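Local atomic coordinates of putative Nitroreductase (Anabaena variabilis ATCC 29413, PDB entry 3EO7), a protein that binds flavin mononucleotide and probably acts as a flavin-dependent oxidoreductase of the nitroreductase type. Residues 78-82 with 107-113; 122-126 with 137-143; 160-164 with 235-239; 164-170 with 229-235. The contacts are given in a common frame with arbitrary orientation. Residue numbers count along the deposited sequence, not the author numbering.

Contact 1 of 4, residues 78-82 with 107-113; sequences LFRSY and YPAEVYV
In this alpha+beta nitroreductase-type domain a helix lies over one face of the antiparallel sheet, and here residues 78-82 of helix 66-82 pack on strand 109-113. The two short axes run nearly antiparallel, at 163°, and approach to 10.9 Å, a helix-on-sheet spacing that leaves one layer of side chains between the backbones. Tyr-82 N is hydrogen-bonded to Leu-78 O (2.9 Å), and the CA of Tyr-82 lies 8.0 Å from that of Val-111. Along the extended strand Ala-109, Val-111 and Val-113 direct their CB atoms at the helix, whereas Glu-110 and Tyr-112 face the other way. Leu-78, in the m,t rotamer, sets CD2 3.9 Å from Val-111 CG1 and 4.4 Å from Val-113 CG2; both valines have chi1 t. Tyr-82 buries the most surface. Its chi1 of -153° (t) and chi2 of 44° carry the ring obliquely across to the strand, with CD2 3.7 Å from Val-111 CG2 and CZ 4.1 Å from Ala-109 CB. Tyr-107, two residues ahead of the strand, at phi/psi 53/59, has chi1 m; its side chain touches the FMN, and its CB lies 3.6 Å from Tyr-82 OH. Tyr-82 thus reaches the edge of the flavin pocket. Tyr-82 OH donates to Ala-109 O at 2.6 Å and accepts from a water at 2.8 Å, which in turn accepts from Ala-109 N at 3.1 Å.

Contact 2 of 4, residues 122-126 with 137-143; sequences SPGLY and HYWESDV
His-137 NE2 donates to Pro-123 O at 2.8 Å, and Leu-125 N to Trp-139 O at 2.9 Å; Tyr-138 N to Leu-125 O (3.0 Å) is weak. A water joins Ser-122 OG (3.0 Å) to Glu-140 OE2 (2.7 Å). The bonds between the segments tie the open end of a beta hairpin, while Tyr-126 OH, donating to Ser-122 O at 2.6 Å, braces residues 122-126 internally. Leu-125 and Trp-139 form an antiparallel hydrogen-bonded pair, Tyr-126 and His-137 a non-hydrogen-bonded one; between them Tyr-138 and Trp-139 both oppose Leu-125, a classic bulge. Gly-124, at phi/psi 120/-151, brings CA to 3.2 Å from Trp-139 O, where a CB would clash. The rings of Tyr-126 (chi1 m) and His-137 (chi1 t) make an offset stack, centroids 4.0 Å apart and planes at 3°. Leu-125 (m,t) lays CB over the Tyr-138 ring (chi1 p), 3.9 Å from its centroid, and sets CD2 4.0 Å from Val-143 CG2. Strand 109-115 flanks strand 124-129 across the sheet, and helix 144-150 follows Val-143.

Contact 3 of 4, residues 160-164 with 235-239; sequences TQLAI and LPLAD
Leu-237 loses more surface here than any other residue, followed by Ile-164 and Thr-160. The backbone of Leu-237 is fixed by its N, which donates to Leu-162 O at 2.9 Å in an almost straight bond (177°). Its m,t side chain then fills the space beside the opposing strand, with CD1 4.0 Å from Ile-164 CG1 and CB 4.1 Å from Leu-162 CD2. Ile-164, also m,t, pairs with Leu-235 in both directions: Ile-164 N to Leu-235 O at 2.9 Å and Leu-235 N to Ile-164 O at 2.7 Å. Its CG2 lies 4.3 Å from Leu-235 CD1.

These bonds join two antiparallel strands, 162-169 and 229-239, within the central sheet of the nitroreductase-type domain; the short axes are 4.3 Å apart at closest and their directions make 133°. Ile-164 and Leu-235 are a hydrogen-bonded pair, while Ala-163 and Pro-236 are a non-hydrogen-bonded pair with CA atoms 3.8 Å apart. Helix 66-82 covers Leu-162 and Ile-164, whereas Trp-144 of helix 144-150 packs on Ala-163.

Thr-160 precedes the strand proper. Its chi1 is p, placing OG1 3.5 Å from Pro-236 CB and CG2 4.0 Å from Ala-238 CB; OG1 is hydrogen-bonded to Ala-156 O. Beside Gln-161, just before strand 162-169 begins, a water bridges the segments, accepting from Gln-161 N at 2.9 Å and donating to Leu-237 O at 2.6 Å.

Contact 4 of 4, residues 164-170 with 229-235; sequences IIVTAVF and EGAIAVL
Strand 229-235 runs antiparallel to strand 164-169 in the central sheet of the nitroreductase-type domain, the short axes coming within 4.4 Å with their directions at 138°. Glu-229, opposite Val-169 in a non-hydrogen-bonded pair, extends its t,t side chain so that OE2 accepts from Thr-167 OG1 (chi1 p) at 2.6 Å. Gly-230 pairs with Ala-168 through two bonds, Gly-230 N to Ala-168 O (3.0 Å) and Ala-168 N to Gly-230 O (2.9 Å); Phe-170 CZ lies 3.7 Å from Gly-230 N. Ala-231 faces Thr-167, their CA atoms 3.9 Å apart, and its CB meets Ile-165 CG2 at 3.9 Å. At Ile-232 (phi/psi -124/-10) the register slips by one residue: Ile-232 and Ala-233 both oppose Val-166, a classic beta bulge. Val-166 O accepts from Ile-232 N at 2.9 Å and weakly from Ala-233 N at 3.3 Å, while Val-166 N donates to Ala-233 O at 2.9 Å. Val-234 sets CG2 4.1 Å from Ile-165 CG1; Leu-235 N donates to Ile-164 O (2.7 Å) and Leu-235 O accepts from Ile-164 N (2.9 Å). Helices 181-202 and 215-222 cover the Val-166 and Ile-165 faces respectively. The pairing is mostly apolar and buried; the Glu-229 carboxylate within it has a salt bridge to Lys-41 and hydrogen bonds with Tyr-112 and Thr-167, so its buried charge is compensated.

Overall arrangement
All four contacts involve one antiparallel sheet, in which strands 134-139, 124-129, 109-115, 162-169 and 229-239 lie side by side. Contact 1 comes first along the chain and places helix 66-82 on the sheet; contact 2 follows, and contact 4 is nested inside the loop closed by contact 3. Contacts 3 and 4 share Ile-164 and Leu-235 and are successive parts of one strand pair, their centres 15 Å apart. Contacts 1 and 4, with centres 10 Å apart, meet through Tyr-112 and Glu-229. Contact 2 touches contact 1 through Val-113 and Tyr-126, but stays about 6 Å from contact 4 at the nearest atoms. The sheet thus runs from the peripheral hairpin toward the flavin, which contact 1 reaches through Tyr-107.

Contact 1 of 4, residues 78-82 with 107-113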
# COMPACT_ATOMS: atom_id res chain seq x y z
N LEU A 78 16.06 1.85 -1.52
CA LEU A 78 15.25 2.94 -2.04
C LEU A 78 14.83 2.69 -3.48
O LEU A 78 13.67 2.91 -3.85
CB LEU A 78 15.96 4.26 -1.87
CG LEU A 78 16.08 4.83 -0.44
CD1 LEU A 78 17.11 5.98 -0.38
CD2 LEU A 78 14.69 5.26 0.03
N PHE A 79 15.77 2.20 -4.28
CA PHE A 79 15.48 1.97 -5.70
C PHE A 79 14.42 0.91 -5.94
O PHE A 79 13.54 1.06 -6.81
CB PHE A 79 16.75 1.64 -6.47
CG PHE A 79 16.53 1.62 -7.94
CD1 PHE A 79 16.27 2.82 -8.62
CD2 PHE A 79 16.47 0.42 -8.63
CE1 PHE A 79 16.00 2.83 -9.96
CE2 PHE A 79 16.21 0.42 -10.00
CZ PHE A 79 15.97 1.62 -10.66
N ARG A 80 14.49 -0.18 -5.19
CA ARG A 80 13.54 -1.26 -5.35
C ARG A 80 12.19 -0.83 -4.76
O ARG A 80 11.17 -1.38 -5.13
CB ARG A 80 14.03 -2.53 -4.67
CG ARG A 80 15.31 -3.17 -5.27
CD ARG A 80 15.01 -4.08 -6.43
NE ARG A 80 16.24 -4.57 -7.07
CZ ARG A 80 16.72 -4.19 -8.26
NH1 ARG A 80 16.09 -3.30 -9.04
NH2 ARG A 80 17.85 -4.73 -8.71
N SER A 81 12.20 0.14 -3.85
CA SER A 81 10.96 0.62 -3.23
C SER A 81 10.17 1.62 -4.10
O SER A 81 8.96 1.51 -4.22
CB SER A 81 11.22 1.30 -1.87
OG SER A 81 11.65 0.35 -0.92
N TYR A 82 10.87 2.62 -4.64
CA TYR A 82 10.18 3.73 -5.33
C TYR A 82 10.96 4.32 -6.48
O TYR A 82 10.70 5.45 -6.91
CB TYR A 82 9.84 4.79 -4.29
CG TYR A 82 8.65 5.67 -4.56
CD1 TYR A 82 7.45 5.13 -5.03
CD2 TYR A 82 8.70 7.03 -4.32
CE1 TYR A 82 6.32 5.93 -5.25
CE2 TYR A 82 7.59 7.84 -4.53
CZ TYR A 82 6.39 7.28 -5.01
OH TYR A 82 5.27 8.08 -5.21
N TYR A 107 1.28 9.21 -8.49
CA TYR A 107 2.37 9.22 -7.51
C TYR A 107 2.25 10.23 -6.38
O TYR A 107 3.16 11.04 -6.16
CB TYR A 107 3.76 9.32 -8.22
CG TYR A 107 3.81 8.29 -9.28
CD1 TYR A 107 3.88 6.94 -8.95
CD2 TYR A 107 3.67 8.63 -10.62
CE1 TYR A 107 3.86 5.95 -9.93
CE2 TYR A 107 3.64 7.65 -11.60
CZ TYR A 107 3.73 6.31 -11.25
OH TYR A 107 3.65 5.34 -12.24
N PRO A 108 1.16 10.13 -5.61
CA PRO A 108 0.99 11.02 -4.45
C PRO A 108 2.06 10.84 -3.36
O PRO A 108 2.39 11.80 -2.66
CB PRO A 108 -0.41 10.62 -3.91
CG PRO A 108 -0.57 9.17 -4.34
CD PRO A 108 0.06 9.16 -5.73
N ALA A 109 2.64 9.65 -3.25
CA ALA A 109 3.61 9.39 -2.18
C ALA A 109 4.97 10.03 -2.40
O ALA A 109 5.45 10.12 -3.54
CB ALA A 109 3.78 7.86 -1.93
N GLU A 110 5.55 10.54 -1.30
CA GLU A 110 6.91 11.06 -1.28
C GLU A 110 7.64 10.31 -0.18
O GLU A 110 7.06 10.06 0.89
CB GLU A 110 6.98 12.59 -0.96
CG GLU A 110 6.78 13.42 -2.17
CD GLU A 110 7.93 13.34 -3.13
OE1 GLU A 110 9.13 13.43 -2.73
OE2 GLU A 110 7.63 13.24 -4.34
N VAL A 111 8.89 9.96 -0.47
CA VAL A 111 9.73 9.24 0.45
C VAL A 111 10.80 10.15 1.02
O VAL A 111 11.56 10.78 0.27
CB VAL A 111 10.38 8.02 -0.24
CG1 VAL A 111 11.45 7.35 0.68
CG2 VAL A 111 9.27 6.99 -0.67
N TYR A 112 10.86 10.17 2.35
CA TYR A 112 11.90 10.89 3.06
C TYR A 112 12.73 9.92 3.88
O TYR A 112 12.23 8.90 4.31
CB TYR A 112 11.29 11.90 4.01
CG TYR A 112 10.52 12.98 3.31
CD1 TYR A 112 9.20 12.79 2.94
CD2 TYR A 112 11.13 14.19 3.02
CE1 TYR A 112 8.50 13.77 2.25
CE2 TYR A 112 10.45 15.19 2.33
CZ TYR A 112 9.13 14.99 1.97
OH TYR A 112 8.47 15.99 1.31
N VAL A 113 13.99 10.27 4.10
CA VAL A 113 14.83 9.55 5.03
C VAL A 113 15.23 10.52 6.13
O VAL A 113 15.69 11.66 5.86
CB VAL A 113 16.10 8.97 4.38
CG1 VAL A 113 17.03 8.37 5.43
CG2 VAL A 113 15.76 7.90 3.32
O HOH W 1 2.64 7.12 -5.02

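Contact 2 of 4, residues 122-126 with 137-143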
# COMPACT_ATOMS: atom_id res chain seq x y z
N SER A 122 24.94 11.93 7.75
CA SER A 122 24.77 13.13 8.58
C SER A 122 23.36 13.20 9.09
O SER A 122 22.44 12.71 8.44
CB SER A 122 25.03 14.41 7.76
OG SER A 122 26.33 14.42 7.28
N PRO A 123 23.17 13.82 10.26
CA PRO A 123 21.81 13.90 10.78
C PRO A 123 20.92 14.81 9.98
O PRO A 123 21.40 15.69 9.25
CB PRO A 123 22.01 14.55 12.15
CG PRO A 123 23.26 15.28 12.07
CD PRO A 123 24.13 14.46 11.17
N GLY A 124 19.61 14.61 10.13
CA GLY A 124 18.65 15.50 9.53
C GLY A 124 17.71 14.87 8.55
O GLY A 124 17.39 13.68 8.64
N LEU A 125 17.27 15.70 7.60
CA LEU A 125 16.23 15.37 6.66
C LEU A 125 16.71 15.23 5.23
O LEU A 125 17.44 16.07 4.72
CB LEU A 125 15.14 16.44 6.70
CG LEU A 125 14.66 16.81 8.11
CD1 LEU A 125 13.72 18.07 8.00
CD2 LEU A 125 14.02 15.61 8.82
N TYR A 126 16.28 14.16 4.60
CA TYR A 126 16.60 13.86 3.21
C TYR A 126 15.33 13.52 2.41
O TYR A 126 14.47 12.78 2.88
CB TYR A 126 17.52 12.63 3.12
CG TYR A 126 18.84 12.74 3.86
CD1 TYR A 126 18.90 12.60 5.25
CD2 TYR A 126 20.03 12.93 3.17
CE1 TYR A 126 20.10 12.67 5.92
CE2 TYR A 126 21.23 12.99 3.83
CZ TYR A 126 21.26 12.88 5.20
OH TYR A 126 22.48 12.98 5.81
N HIS A 137 19.79 16.32 0.94
CA HIS A 137 19.91 16.58 2.36
C HIS A 137 19.52 18.03 2.54
O HIS A 137 20.34 18.93 2.42
CB HIS A 137 21.32 16.28 2.79
CG HIS A 137 21.54 16.29 4.27
ND1 HIS A 137 22.79 16.45 4.83
CD2 HIS A 137 20.68 16.13 5.30
CE1 HIS A 137 22.69 16.36 6.15
NE2 HIS A 137 21.42 16.19 6.46
N TYR A 138 18.25 18.26 2.82
CA TYR A 138 17.77 19.63 2.88
C TYR A 138 17.77 20.25 4.24
O TYR A 138 17.47 21.43 4.35
CB TYR A 138 16.41 19.75 2.23
CG TYR A 138 15.25 19.10 2.93
CD1 TYR A 138 14.90 17.79 2.65
CD2 TYR A 138 14.42 19.83 3.77
CE1 TYR A 138 13.79 17.18 3.27
CE2 TYR A 138 13.31 19.24 4.41
CZ TYR A 138 13.00 17.91 4.14
OH TYR A 138 11.89 17.30 4.71
N TRP A 139 18.07 19.48 5.28
CA TRP A 139 18.11 20.04 6.63
C TRP A 139 19.09 19.24 7.45
O TRP A 139 18.99 18.03 7.52
CB TRP A 139 16.73 20.02 7.28
CG TRP A 139 16.72 20.67 8.61
CD1 TRP A 139 16.64 20.08 9.82
CD2 TRP A 139 16.84 22.07 8.86
NE1 TRP A 139 16.67 21.02 10.81
CE2 TRP A 139 16.80 22.25 10.24
CE3 TRP A 139 16.96 23.19 8.03
CZ2 TRP A 139 16.87 23.51 10.84
CZ3 TRP A 139 17.04 24.44 8.62
CH2 TRP A 139 17.00 24.59 10.01
N GLU A 140 20.14 19.91 7.94
CA GLU A 140 21.09 19.23 8.79
C GLU A 140 21.00 19.77 10.21
O GLU A 140 21.42 20.90 10.49
CB GLU A 140 22.53 19.34 8.28
CG GLU A 140 23.46 18.51 9.20
CD GLU A 140 24.88 18.35 8.69
OE1 GLU A 140 25.16 18.70 7.50
OE2 GLU A 140 25.70 17.86 9.49
N SER A 141 20.42 18.98 11.09
CA SER A 141 20.32 19.26 12.50
C SER A 141 19.89 17.95 13.16
O SER A 141 19.47 17.02 12.47
CB SER A 141 19.31 20.37 12.84
OG SER A 141 17.98 19.87 12.83
N ASP A 142 20.00 17.84 14.47
CA ASP A 142 19.58 16.59 15.10
C ASP A 142 18.10 16.67 15.42
O ASP A 142 17.69 17.33 16.38
CB ASP A 142 20.37 16.21 16.35
CG ASP A 142 20.21 14.74 16.69
OD1 ASP A 142 20.48 13.90 15.80
OD2 ASP A 142 19.81 14.40 17.82
N VAL A 143 17.34 15.91 14.64
CA VAL A 143 15.88 15.91 14.67
C VAL A 143 15.32 14.63 15.29
O VAL A 143 14.10 14.50 15.44
CB VAL A 143 15.31 15.99 13.23
CG1 VAL A 143 15.75 17.31 12.52
CG2 VAL A 143 15.71 14.77 12.40
O HOH W 2 27.69 16.02 9.48

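Contact 3 of 4, residues 160-164 with 235-239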
# COMPACT_ATOMS: atom_id res chain seq x y z
N THR A 160 17.23 2.29 16.46
CA THR A 160 17.57 2.57 15.07
C THR A 160 18.25 3.91 14.85
O THR A 160 18.26 4.78 15.73
CB THR A 160 16.28 2.45 14.22
OG1 THR A 160 15.28 3.34 14.73
CG2 THR A 160 15.78 0.99 14.24
N GLN A 161 18.82 4.04 13.65
CA GLN A 161 19.62 5.19 13.25
C GLN A 161 19.07 5.97 12.05
O GLN A 161 19.58 7.04 11.71
CB GLN A 161 21.03 4.69 12.90
CG GLN A 161 21.65 3.90 14.03
CD GLN A 161 22.00 4.78 15.19
OE1 GLN A 161 22.49 5.90 14.99
NE2 GLN A 161 21.76 4.30 16.43
N LEU A 162 18.09 5.39 11.37
CA LEU A 162 17.42 6.07 10.29
C LEU A 162 15.99 5.56 10.16
O LEU A 162 15.65 4.49 10.62
CB LEU A 162 18.17 5.94 8.96
CG LEU A 162 18.16 4.64 8.17
CD1 LEU A 162 18.81 4.92 6.81
CD2 LEU A 162 18.89 3.55 8.92
N ALA A 163 15.17 6.37 9.53
CA ALA A 163 13.77 6.08 9.31
C ALA A 163 13.34 6.63 7.98
O ALA A 163 13.85 7.67 7.51
CB ALA A 163 12.89 6.72 10.42
N ILE A 164 12.42 5.93 7.36
CA ILE A 164 11.73 6.46 6.21
C ILE A 164 10.44 7.09 6.75
O ILE A 164 9.82 6.57 7.67
CB ILE A 164 11.37 5.34 5.19
CG1 ILE A 164 12.62 5.03 4.35
CG2 ILE A 164 10.25 5.78 4.22
CD1 ILE A 164 12.47 3.78 3.40
N LEU A 235 8.52 4.92 9.44
CA LEU A 235 9.14 3.59 9.43
C LEU A 235 10.62 3.59 9.79
O LEU A 235 11.48 3.69 8.92
CB LEU A 235 8.94 2.88 8.06
CG LEU A 235 7.52 2.75 7.50
CD1 LEU A 235 7.20 3.84 6.51
CD2 LEU A 235 7.34 1.39 6.81
N PRO A 236 10.93 3.47 11.08
CA PRO A 236 12.32 3.22 11.41
C PRO A 236 12.83 1.99 10.67
O PRO A 236 12.10 0.99 10.51
CB PRO A 236 12.30 2.93 12.92
CG PRO A 236 11.07 3.53 13.40
CD PRO A 236 10.09 3.55 12.28
N LEU A 237 14.07 2.07 10.20
CA LEU A 237 14.71 1.00 9.47
C LEU A 237 15.74 0.31 10.36
O LEU A 237 16.80 0.89 10.65
CB LEU A 237 15.38 1.53 8.22
CG LEU A 237 14.45 2.12 7.17
CD1 LEU A 237 15.30 2.59 5.96
CD2 LEU A 237 13.36 1.15 6.74
N ALA A 238 15.44 -0.91 10.78
CA ALA A 238 16.32 -1.70 11.65
C ALA A 238 17.30 -2.50 10.82
O ALA A 238 16.86 -3.30 9.98
CB ALA A 238 15.50 -2.65 12.51
N ASP A 239 18.58 -2.33 11.11
CA ASP A 239 19.65 -3.02 10.41
C ASP A 239 19.82 -4.41 11.03
O ASP A 239 20.37 -4.55 12.13
CB ASP A 239 20.93 -2.22 10.56
CG ASP A 239 22.08 -2.83 9.79
OD1 ASP A 239 21.98 -3.98 9.33
OD2 ASP A 239 23.11 -2.13 9.69
O HOH W 3 18.97 1.73 11.91

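Contact 4 of 4, residues 164-170 with 229-235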
# COMPACT_ATOMS: atom_id res chain seq x y z
N ILE A 164 12.42 5.93 7.36
CA ILE A 164 11.73 6.46 6.21
C ILE A 164 10.44 7.09 6.75
O ILE A 164 9.82 6.57 7.67
CB ILE A 164 11.37 5.34 5.19
CG1 ILE A 164 12.62 5.03 4.35
CG2 ILE A 164 10.25 5.78 4.22
CD1 ILE A 164 12.47 3.78 3.40
N ILE A 165 10.04 8.21 6.16
CA ILE A 165 8.72 8.74 6.41
C ILE A 165 8.09 8.86 5.03
O ILE A 165 8.72 9.40 4.09
CB ILE A 165 8.69 10.08 7.16
CG1 ILE A 165 9.41 9.93 8.52
CG2 ILE A 165 7.23 10.57 7.29
CD1 ILE A 165 9.46 11.25 9.35
N VAL A 166 6.86 8.37 4.90
CA VAL A 166 6.11 8.45 3.65
C VAL A 166 5.02 9.47 3.86
O VAL A 166 4.22 9.36 4.80
CB VAL A 166 5.48 7.14 3.19
CG1 VAL A 166 4.78 7.32 1.81
CG2 VAL A 166 6.53 6.06 3.08
N THR A 167 5.00 10.47 2.98
CA THR A 167 3.96 11.46 2.99
C THR A 167 3.15 11.34 1.70
O THR A 167 3.55 10.62 0.75
CB THR A 167 4.53 12.88 3.00
OG1 THR A 167 5.18 13.13 1.74
CG2 THR A 167 5.46 13.13 4.19
N ALA A 168 2.02 12.06 1.67
CA ALA A 168 1.15 12.16 0.49
C ALA A 168 1.05 13.64 0.11
O ALA A 168 0.76 14.49 0.98
CB ALA A 168 -0.29 11.58 0.76
N VAL A 169 1.29 13.95 -1.17
CA VAL A 169 1.11 15.30 -1.75
C VAL A 169 -0.29 15.19 -2.38
O VAL A 169 -0.50 14.59 -3.45
CB VAL A 169 2.20 15.67 -2.78
CG1 VAL A 169 1.91 17.03 -3.34
CG2 VAL A 169 3.60 15.61 -2.13
N PHE A 170 -1.26 15.73 -1.66
CA PHE A 170 -2.67 15.47 -1.97
C PHE A 170 -3.09 15.77 -3.39
O PHE A 170 -3.77 14.95 -4.02
CB PHE A 170 -3.57 16.24 -1.01
CG PHE A 170 -3.21 16.04 0.44
CD1 PHE A 170 -3.21 14.76 1.03
CD2 PHE A 170 -2.89 17.12 1.22
CE1 PHE A 170 -2.88 14.61 2.37
CE2 PHE A 170 -2.54 16.95 2.55
CZ PHE A 170 -2.54 15.70 3.10
N GLU A 229 0.58 18.56 1.90
CA GLU A 229 1.30 17.29 2.05
C GLU A 229 1.21 16.86 3.49
O GLU A 229 1.15 17.69 4.39
CB GLU A 229 2.75 17.50 1.64
CG GLU A 229 3.61 16.26 1.56
CD GLU A 229 5.06 16.55 1.17
OE1 GLU A 229 5.38 17.72 0.73
OE2 GLU A 229 5.91 15.62 1.30
N GLY A 230 1.10 15.56 3.73
CA GLY A 230 1.07 15.08 5.10
C GLY A 230 1.60 13.67 5.26
O GLY A 230 1.35 12.80 4.44
N ALA A 231 2.37 13.48 6.32
CA ALA A 231 2.90 12.18 6.67
C ALA A 231 1.78 11.18 6.97
O ALA A 231 0.83 11.50 7.68
CB ALA A 231 3.79 12.33 7.92
N ILE A 232 1.88 9.97 6.40
CA ILE A 232 0.91 8.93 6.73
C ILE A 232 1.54 7.63 7.26
O ILE A 232 0.82 6.76 7.74
CB ILE A 232 -0.16 8.70 5.63
CG1 ILE A 232 0.50 8.41 4.29
CG2 ILE A 232 -1.11 9.93 5.58
CD1 ILE A 232 -0.50 8.10 3.14
N ALA A 233 2.86 7.51 7.18
CA ALA A 233 3.56 6.38 7.75
C ALA A 233 5.00 6.78 8.11
O ALA A 233 5.68 7.43 7.32
CB ALA A 233 3.57 5.14 6.81
N VAL A 234 5.42 6.38 9.31
CA VAL A 234 6.77 6.55 9.83
C VAL A 234 7.34 5.13 9.98
O VAL A 234 6.70 4.27 10.56
CB VAL A 234 6.81 7.35 11.15
CG1 VAL A 234 8.24 7.37 11.74
CG2 VAL A 234 6.28 8.81 10.93
N LEU A 235 8.52 4.92 9.44
CA LEU A 235 9.14 3.59 9.43
C LEU A 235 10.62 3.59 9.79
O LEU A 235 11.48 3.69 8.92
CB LEU A 235 8.94 2.88 8.06
CG LEU A 235 7.52 2.75 7.50
CD1 LEU A 235 7.20 3.84 6.51
CD2 LEU A 235 7.34 1.39 6.81